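Local coordinates for protein fasciclin-1 (Drosophila melanogaster, PDB 1O70) that acts as a neural cell adhesion molecule, represented here by its third and fourth FAS1 domains, at residues 230-234 against 306-312; 247-251 against 269-273; 22-28 against 50-55. All coordinates share one frame; numbering follows the deposited sequence.

Interaction 1: residues 230-234 against 306-312; sequences ILERH and PLLEEKD. With SO4 (sulfate ion), chain F.
Arg233 and His234 take hold of the Leu307 backbone at two points, one on its carbonyl and one on its amide. With CG anti to the backbone N (chi1 174°), the Arg233 chain runs out toward 306-312 and bends at chi3, bringing the edge of its guanidinium to the partner segment. Arg233 NH1 donates to Leu307 O (2.8 Å), which lies near the guanidinium plane although the donor stands above the carbonyl plane. Arg233 NH1 also makes a salt bridge with Asp312 OD2 at 3.2 Å, carboxylate and guanidinium planes turned 61° apart. Glu309 N reaches OD2 from the other face of the carboxylate, so one oxygen ties the arginine to the type I turn 309-312. Through NE and NH2 Arg233 faces a sulfate ion, probably from the crystallisation liquor, Arg233 NH2 bonding almost straight to sulfate O3 (3.2 Å).

The His234 ring is fixed through both nitrogens. His234 ND1 gives its hydrogen to Ile230 O (2.7 Å) in the ring plane, and His234 NE2 accepts from Leu307 N at 2.9 Å, somewhat tilted from that plane. This pattern is consistent with a neutral ring protonated on ND1. Leu307, centre of an inverse gamma turn, slides past the imidazole so that its CD1 lies over one face in a CH-pi contact, 4.2 Å from the centroid. Ile230 CD1 meets Leu308 CD1 where the two side chains cross at about a right angle.

Trp281 of strand 276-281 packs on Arg233 and Leu307, Tyr196 and Pro199 of strand 193-199 touch His234, and Met177 of helix 172-177 lies against Ile230.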
# COMPACT_ATOMS: atom_id res chain seq x y z
N ILE A 230 -3.59 16.93 14.60
CA ILE A 230 -4.30 15.67 14.33
C ILE A 230 -3.40 14.71 13.55
O ILE A 230 -3.29 13.54 13.90
CB ILE A 230 -5.59 15.91 13.49
CG1 ILE A 230 -6.54 16.85 14.23
CG2 ILE A 230 -6.28 14.57 13.23
CD1 ILE A 230 -7.14 16.26 15.51
N LEU A 231 -2.76 15.21 12.50
CA LEU A 231 -1.88 14.40 11.67
C LEU A 231 -0.64 13.95 12.41
O LEU A 231 -0.22 12.79 12.28
CB LEU A 231 -1.49 15.18 10.42
CG LEU A 231 -2.37 15.03 9.17
CD1 LEU A 231 -3.77 14.55 9.52
CD2 LEU A 231 -2.41 16.36 8.43
N GLU A 232 -0.02 14.83 13.20
CA GLU A 232 1.18 14.44 13.94
C GLU A 232 0.89 13.26 14.84
O GLU A 232 1.79 12.53 15.22
CB GLU A 232 1.70 15.61 14.77
CG GLU A 232 2.02 16.83 13.92
CD GLU A 232 2.57 17.98 14.74
OE1 GLU A 232 2.16 18.10 15.91
OE2 GLU A 232 3.38 18.75 14.19
N ARG A 233 -0.38 13.09 15.19
CA ARG A 233 -0.78 11.98 16.04
C ARG A 233 -0.70 10.69 15.23
O ARG A 233 -0.52 9.61 15.79
CB ARG A 233 -2.21 12.21 16.53
CG ARG A 233 -2.80 11.06 17.33
CD ARG A 233 -4.27 11.27 17.60
NE ARG A 233 -4.52 12.33 18.59
CZ ARG A 233 -5.73 12.79 18.89
NH1 ARG A 233 -6.79 12.29 18.29
NH2 ARG A 233 -5.88 13.76 19.79
N HIS A 234 -0.83 10.80 13.90
CA HIS A 234 -0.78 9.63 13.03
C HIS A 234 0.62 9.30 12.53
O HIS A 234 0.83 8.23 11.94
CB HIS A 234 -1.68 9.83 11.81
CG HIS A 234 -3.13 10.00 12.13
ND1 HIS A 234 -3.63 11.12 12.75
CD2 HIS A 234 -4.19 9.19 11.91
CE1 HIS A 234 -4.94 11.00 12.89
NE2 HIS A 234 -5.31 9.84 12.39
N PRO A 306 -9.84 7.98 10.95
CA PRO A 306 -8.75 8.72 11.60
C PRO A 306 -8.76 8.61 13.12
O PRO A 306 -9.81 8.43 13.73
CB PRO A 306 -9.00 10.15 11.12
CG PRO A 306 -10.49 10.20 10.99
CD PRO A 306 -10.82 8.89 10.35
N LEU A 307 -7.58 8.67 13.73
CA LEU A 307 -7.48 8.61 15.18
C LEU A 307 -8.09 9.90 15.72
O LEU A 307 -7.38 10.89 15.92
CB LEU A 307 -6.02 8.50 15.61
CG LEU A 307 -5.32 7.26 15.07
CD1 LEU A 307 -3.84 7.33 15.35
CD2 LEU A 307 -5.94 6.01 15.69
N LEU A 308 -9.40 9.90 15.95
CA LEU A 308 -10.09 11.09 16.43
C LEU A 308 -11.21 10.79 17.42
O LEU A 308 -12.00 9.86 17.22
CB LEU A 308 -10.65 11.87 15.23
CG LEU A 308 -10.96 13.36 15.40
CD1 LEU A 308 -9.69 14.12 15.73
CD2 LEU A 308 -11.57 13.89 14.12
N GLU A 309 -11.27 11.56 18.50
CA GLU A 309 -12.30 11.43 19.54
C GLU A 309 -13.09 12.74 19.47
O GLU A 309 -12.62 13.69 18.84
CB GLU A 309 -11.66 11.28 20.92
CG GLU A 309 -10.71 10.11 21.04
CD GLU A 309 -10.01 10.05 22.39
OE1 GLU A 309 -9.24 10.98 22.70
OE2 GLU A 309 -10.24 9.08 23.13
N GLU A 310 -14.26 12.82 20.09
CA GLU A 310 -14.98 14.08 20.01
C GLU A 310 -14.45 15.10 21.02
O GLU A 310 -15.09 16.12 21.27
CB GLU A 310 -16.49 13.89 20.19
CG GLU A 310 -16.94 13.37 21.53
CD GLU A 310 -18.45 13.40 21.67
OE1 GLU A 310 -19.15 12.82 20.80
OE2 GLU A 310 -18.95 14.01 22.64
N LYS A 311 -13.28 14.83 21.58
CA LYS A 311 -12.67 15.75 22.51
C LYS A 311 -11.83 16.71 21.68
O LYS A 311 -11.27 17.68 22.19
CB LYS A 311 -11.76 15.01 23.50
CG LYS A 311 -12.37 13.77 24.12
CD LYS A 311 -11.34 13.05 24.99
CE LYS A 311 -11.81 11.65 25.39
NZ LYS A 311 -10.75 10.90 26.12
N ASP A 312 -11.74 16.43 20.38
CA ASP A 312 -10.97 17.27 19.47
C ASP A 312 -11.93 17.99 18.52
O ASP A 312 -11.52 18.72 17.62
CB ASP A 312 -9.99 16.41 18.65
CG ASP A 312 -9.41 15.24 19.44
OD1 ASP A 312 -8.95 15.44 20.58
OD2 ASP A 312 -9.39 14.11 18.91
S SO4 F . -2.61 13.44 21.45
O1 SO4 F . -1.55 13.08 20.48
O2 SO4 F . -2.06 13.45 22.82
O3 SO4 F . -3.15 14.78 21.12
O4 SO4 F . -3.71 12.44 21.37

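Interaction 2: residues 247-251 against 269-273; sequences LVKFS and RVEEE
Ser251 OG faces three carbonyl oxygens, that of Val270 across the contact and those of Leu247 and Val248 one turn back in its own helix. Val270 O is the nearest at 2.8 Å from Ser251 OG, against 3.3 Å from Ser251 OG to Leu247 O, but all three bonds are weak and the single hydroxyl proton cannot serve them all at once. A chi1 of 80° sets OG between the backbone N and the carbonyl carbon, a position from which it can reach both helix and strand. Ser251 CB rests on the aliphatic part of Arg269, 3.8 Å from Arg269 CG.

Next to this polar point Val270 spreads its two methyls over the helix. Val270 CG2 meets Leu247 CB at 3.4 Å, and Val270 CG1 meets Val248 CG2 at 3.7 Å, the two valines crossing at about a right angle. The extended chain of Glu272 lies across Val248 CG1. On the strand itself, Glu271 OE2 sits over the centre of the Arg269 guanidinium face, an attraction of charges without a directed N-H.

The helix thus crosses the strand, at 110° between their directions, mainly on branched apolar groups. The serine adds a weak polar link whose acceptor is not settled, while the charged ends stay at the margin.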
# COMPACT_ATOMS: atom_id res chain seq x y z
N LEU A 247 4.07 -4.37 14.76
CA LEU A 247 3.16 -3.86 15.77
C LEU A 247 2.43 -5.00 16.47
O LEU A 247 2.18 -4.94 17.68
CB LEU A 247 2.15 -2.91 15.12
CG LEU A 247 2.79 -1.81 14.27
CD1 LEU A 247 1.70 -0.96 13.63
CD2 LEU A 247 3.71 -0.95 15.13
N VAL A 248 2.10 -6.04 15.72
CA VAL A 248 1.41 -7.20 16.27
C VAL A 248 2.31 -7.92 17.27
O VAL A 248 1.90 -8.21 18.40
CB VAL A 248 0.99 -8.20 15.16
CG1 VAL A 248 0.44 -9.48 15.78
CG2 VAL A 248 -0.06 -7.57 14.27
N LYS A 249 3.55 -8.18 16.86
CA LYS A 249 4.52 -8.86 17.72
C LYS A 249 4.80 -8.04 18.99
O LYS A 249 4.89 -8.60 20.08
CB LYS A 249 5.82 -9.10 16.96
CG LYS A 249 6.89 -9.80 17.77
CD LYS A 249 8.15 -9.98 16.93
CE LYS A 249 9.24 -10.72 17.71
NZ LYS A 249 10.51 -10.83 16.93
N PHE A 250 4.94 -6.73 18.84
CA PHE A 250 5.19 -5.88 19.98
C PHE A 250 4.01 -5.92 20.94
O PHE A 250 4.17 -6.26 22.10
CB PHE A 250 5.42 -4.42 19.55
CG PHE A 250 6.79 -4.15 18.98
CD1 PHE A 250 7.30 -4.93 17.94
CD2 PHE A 250 7.55 -3.07 19.45
CE1 PHE A 250 8.54 -4.64 17.38
CE2 PHE A 250 8.79 -2.78 18.89
CZ PHE A 250 9.28 -3.57 17.85
N SER A 251 2.82 -5.60 20.45
CA SER A 251 1.65 -5.59 21.32
C SER A 251 1.31 -6.98 21.84
O SER A 251 0.45 -7.13 22.71
CB SER A 251 0.44 -4.98 20.60
OG SER A 251 -0.18 -5.90 19.73
N ARG A 269 -2.69 -0.60 20.09
CA ARG A 269 -2.54 -2.03 20.19
C ARG A 269 -3.02 -2.59 18.86
O ARG A 269 -4.04 -2.15 18.35
CB ARG A 269 -3.38 -2.57 21.33
CG ARG A 269 -3.07 -4.00 21.65
CD ARG A 269 -4.11 -4.60 22.56
NE ARG A 269 -3.91 -6.04 22.66
CZ ARG A 269 -4.78 -6.87 23.22
NH1 ARG A 269 -5.92 -6.40 23.72
NH2 ARG A 269 -4.51 -8.17 23.28
N VAL A 270 -2.27 -3.54 18.30
CA VAL A 270 -2.63 -4.12 17.01
C VAL A 270 -2.92 -5.61 17.12
O VAL A 270 -2.19 -6.34 17.78
CB VAL A 270 -1.50 -3.92 15.98
CG1 VAL A 270 -1.94 -4.43 14.61
CG2 VAL A 270 -1.11 -2.45 15.90
N GLU A 271 -3.98 -6.08 16.45
CA GLU A 271 -4.34 -7.50 16.50
C GLU A 271 -4.69 -8.07 15.12
O GLU A 271 -4.97 -7.32 14.19
CB GLU A 271 -5.54 -7.71 17.43
CG GLU A 271 -5.39 -7.06 18.79
CD GLU A 271 -6.66 -7.16 19.63
OE1 GLU A 271 -7.77 -7.23 19.04
OE2 GLU A 271 -6.55 -7.14 20.87
N GLU A 272 -4.65 -9.39 15.00
CA GLU A 272 -5.01 -10.06 13.76
C GLU A 272 -6.48 -10.43 13.89
O GLU A 272 -6.92 -10.87 14.96
CB GLU A 272 -4.05 -11.22 13.48
CG GLU A 272 -2.60 -10.81 13.35
CD GLU A 272 -1.68 -11.99 13.07
OE1 GLU A 272 -2.19 -13.13 12.98
OE2 GLU A 272 -0.46 -11.77 12.94
N GLU A 273 -7.23 -10.26 12.82
CA GLU A 273 -8.65 -10.57 12.83
C GLU A 273 -9.11 -10.98 11.44
O GLU A 273 -9.27 -10.14 10.56
CB GLU A 273 -9.45 -9.36 13.30
CG GLU A 273 -10.12 -9.56 14.64
CD GLU A 273 -10.66 -8.27 15.22
OE1 GLU A 273 -11.42 -7.58 14.50
OE2 GLU A 273 -10.34 -7.97 16.39

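Interaction 3: residues 22-28 against 50-55; sequences GALRKFY and ILAPSN. With SO4 (sulfate ion), chain D.
Asn55 plugs into the helix as a knob among Gly22, Ala23, Arg25 and Lys26. Asn55 CB is 3.9 Å from O1 of a bound sulfate ion. With CG beside the backbone N (chi1 -47°), the amide turns to the Gly22-Ala23 peptide, CG approaching Gly22 C. Asn55 OD1 lies 3.1 Å from Ala23 N, at too poor an angle for a hydrogen bond. The tip atom, Asn55 ND2, makes a weak bond to Gly22 O (2.7 Å), lies against Lys26 CB, and stands over one face of the Arg25 guanidinium. It also reaches weakly toward sulfate O1.

Arg25 presents its edge to the sulfate, Arg25 NH2 binding sulfate O1 at 2.9 Å, while Lys26, bent at chi2, brings NZ to O3. The anion, probably from the crystallisation liquor, therefore gathers donors from both segments. Glu29 pairs with Arg25 NH1 as a second partner.

Farther along, Ile50 CG2 lies over one face of the Phe27 ring, 3.9 Å from the centroid, in a CH-pi contact, and Phe27 CD1 approaches Pro53 CD obliquely. A water bridges Ala23 O and Pro53 O, donating to both.

Ser54 then N-caps helix 55-60 through Ala57 N. A helix laid across the strand at 100°, with the strand paired to 145-150 in a seven-stranded mixed sheet, is part of the alpha/beta architecture of the FAS1 fold.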
# COMPACT_ATOMS: atom_id res chain seq x y z
N GLY A 22 10.36 -10.06 -24.20
CA GLY A 22 11.42 -9.79 -23.25
C GLY A 22 11.00 -9.89 -21.80
O GLY A 22 11.75 -10.41 -20.97
N ALA A 23 9.81 -9.41 -21.48
CA ALA A 23 9.33 -9.43 -20.10
C ALA A 23 9.22 -10.82 -19.49
O ALA A 23 9.81 -11.09 -18.45
CB ALA A 23 7.98 -8.73 -20.00
N LEU A 24 8.46 -11.70 -20.12
CA LEU A 24 8.29 -13.04 -19.59
C LEU A 24 9.58 -13.84 -19.40
O LEU A 24 9.73 -14.52 -18.39
CB LEU A 24 7.31 -13.83 -20.46
CG LEU A 24 5.88 -13.84 -19.94
CD1 LEU A 24 5.07 -14.82 -20.78
CD2 LEU A 24 5.84 -14.27 -18.47
N ARG A 25 10.50 -13.77 -20.36
CA ARG A 25 11.73 -14.53 -20.20
C ARG A 25 12.52 -13.97 -19.02
O ARG A 25 13.17 -14.72 -18.29
CB ARG A 25 12.59 -14.48 -21.46
CG ARG A 25 13.15 -13.11 -21.73
CD ARG A 25 14.54 -13.18 -22.33
NE ARG A 25 15.05 -11.83 -22.52
CZ ARG A 25 15.61 -11.09 -21.57
NH1 ARG A 25 15.76 -11.58 -20.34
NH2 ARG A 25 16.00 -9.85 -21.84
N LYS A 26 12.46 -12.66 -18.85
CA LYS A 26 13.17 -11.99 -17.77
C LYS A 26 12.55 -12.40 -16.43
O LYS A 26 13.27 -12.67 -15.46
CB LYS A 26 13.07 -10.47 -17.93
CG LYS A 26 13.77 -9.68 -16.85
CD LYS A 26 15.27 -9.93 -16.88
CE LYS A 26 15.98 -9.13 -15.79
NZ LYS A 26 17.46 -9.28 -15.90
N PHE A 27 11.22 -12.46 -16.39
CA PHE A 27 10.53 -12.85 -15.17
C PHE A 27 11.04 -14.23 -14.77
O PHE A 27 11.38 -14.46 -13.60
CB PHE A 27 9.01 -12.89 -15.40
CG PHE A 27 8.21 -13.19 -14.15
CD1 PHE A 27 7.95 -12.18 -13.22
CD2 PHE A 27 7.72 -14.46 -13.90
CE1 PHE A 27 7.20 -12.45 -12.06
CE2 PHE A 27 6.97 -14.75 -12.75
CZ PHE A 27 6.71 -13.74 -11.83
N TYR A 28 11.13 -15.14 -15.73
CA TYR A 28 11.60 -16.49 -15.42
C TYR A 28 13.09 -16.51 -15.09
O TYR A 28 13.53 -17.32 -14.27
CB TYR A 28 11.28 -17.44 -16.58
CG TYR A 28 9.81 -17.66 -16.76
CD1 TYR A 28 9.24 -17.63 -18.04
CD2 TYR A 28 8.97 -17.91 -15.67
CE1 TYR A 28 7.88 -17.84 -18.23
CE2 TYR A 28 7.60 -18.12 -15.85
CZ TYR A 28 7.06 -18.09 -17.14
OH TYR A 28 5.72 -18.32 -17.36
N ILE A 50 -0.09 -13.76 -13.88
CA ILE A 50 1.20 -13.17 -13.59
C ILE A 50 1.30 -11.74 -14.07
O ILE A 50 0.88 -11.42 -15.19
CB ILE A 50 2.32 -13.99 -14.26
CG1 ILE A 50 2.27 -15.43 -13.74
CG2 ILE A 50 3.68 -13.34 -14.03
CD1 ILE A 50 3.29 -16.37 -14.37
N LEU A 51 1.84 -10.87 -13.22
CA LEU A 51 2.05 -9.47 -13.58
C LEU A 51 3.54 -9.42 -13.81
O LEU A 51 4.32 -9.35 -12.86
CB LEU A 51 1.66 -8.53 -12.44
CG LEU A 51 0.20 -8.57 -11.96
CD1 LEU A 51 -0.06 -7.38 -11.03
CD2 LEU A 51 -0.76 -8.48 -13.16
N ALA A 52 3.95 -9.48 -15.08
CA ALA A 52 5.37 -9.47 -15.41
C ALA A 52 5.88 -8.07 -15.70
O ALA A 52 5.44 -7.41 -16.64
CB ALA A 52 5.63 -10.37 -16.61
N PRO A 53 6.82 -7.59 -14.87
CA PRO A 53 7.39 -6.25 -15.07
C PRO A 53 8.13 -6.22 -16.40
O PRO A 53 8.75 -7.21 -16.79
CB PRO A 53 8.38 -6.11 -13.90
CG PRO A 53 7.81 -7.01 -12.86
CD PRO A 53 7.33 -8.20 -13.64
N SER A 54 8.05 -5.09 -17.10
CA SER A 54 8.75 -4.94 -18.38
C SER A 54 10.24 -5.02 -18.09
O SER A 54 10.66 -4.85 -16.95
CB SER A 54 8.45 -3.59 -19.00
OG SER A 54 9.03 -2.57 -18.21
N ASN A 55 11.04 -5.27 -19.12
CA ASN A 55 12.49 -5.36 -18.94
C ASN A 55 13.03 -4.02 -18.47
O ASN A 55 14.01 -3.96 -17.72
CB ASN A 55 13.16 -5.75 -20.25
CG ASN A 55 12.48 -6.91 -20.91
OD1 ASN A 55 11.39 -6.78 -21.47
ND2 ASN A 55 13.11 -8.08 -20.84
S SO4 D . 17.79 -8.21 -19.71
O1 SO4 D . 16.36 -7.83 -19.73
O2 SO4 D . 18.48 -7.63 -20.87
O3 SO4 D . 18.40 -7.71 -18.46
O4 SO4 D . 17.91 -9.68 -19.74
O HOH W 1 9.11 -9.62 -15.82

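In the fold
Interactions 1 and 2 belong to the fourth FAS1 domain and interaction 3 to the third. Interaction 2 falls within the chain between the segments of interaction 1; their centres are 20 Å apart and their nearest atoms about 9 Å. Strand 276-281 relates them: its Trp281 packs on interaction 1, its Tyr277 on interaction 2. Interaction 3 lies on the opposite side of the chain's centre, about 44 Å from interaction 1 and 36 Å from interaction 2, centre to centre. Both domains have mixed sheets of the same strand order. No contact touches the glycan; the Leu51 side chain, which points away from helix 21-33, is about 10 Å from an N-acetylglucosamine. Interactions 1 and 3 each hold a sulfate ion.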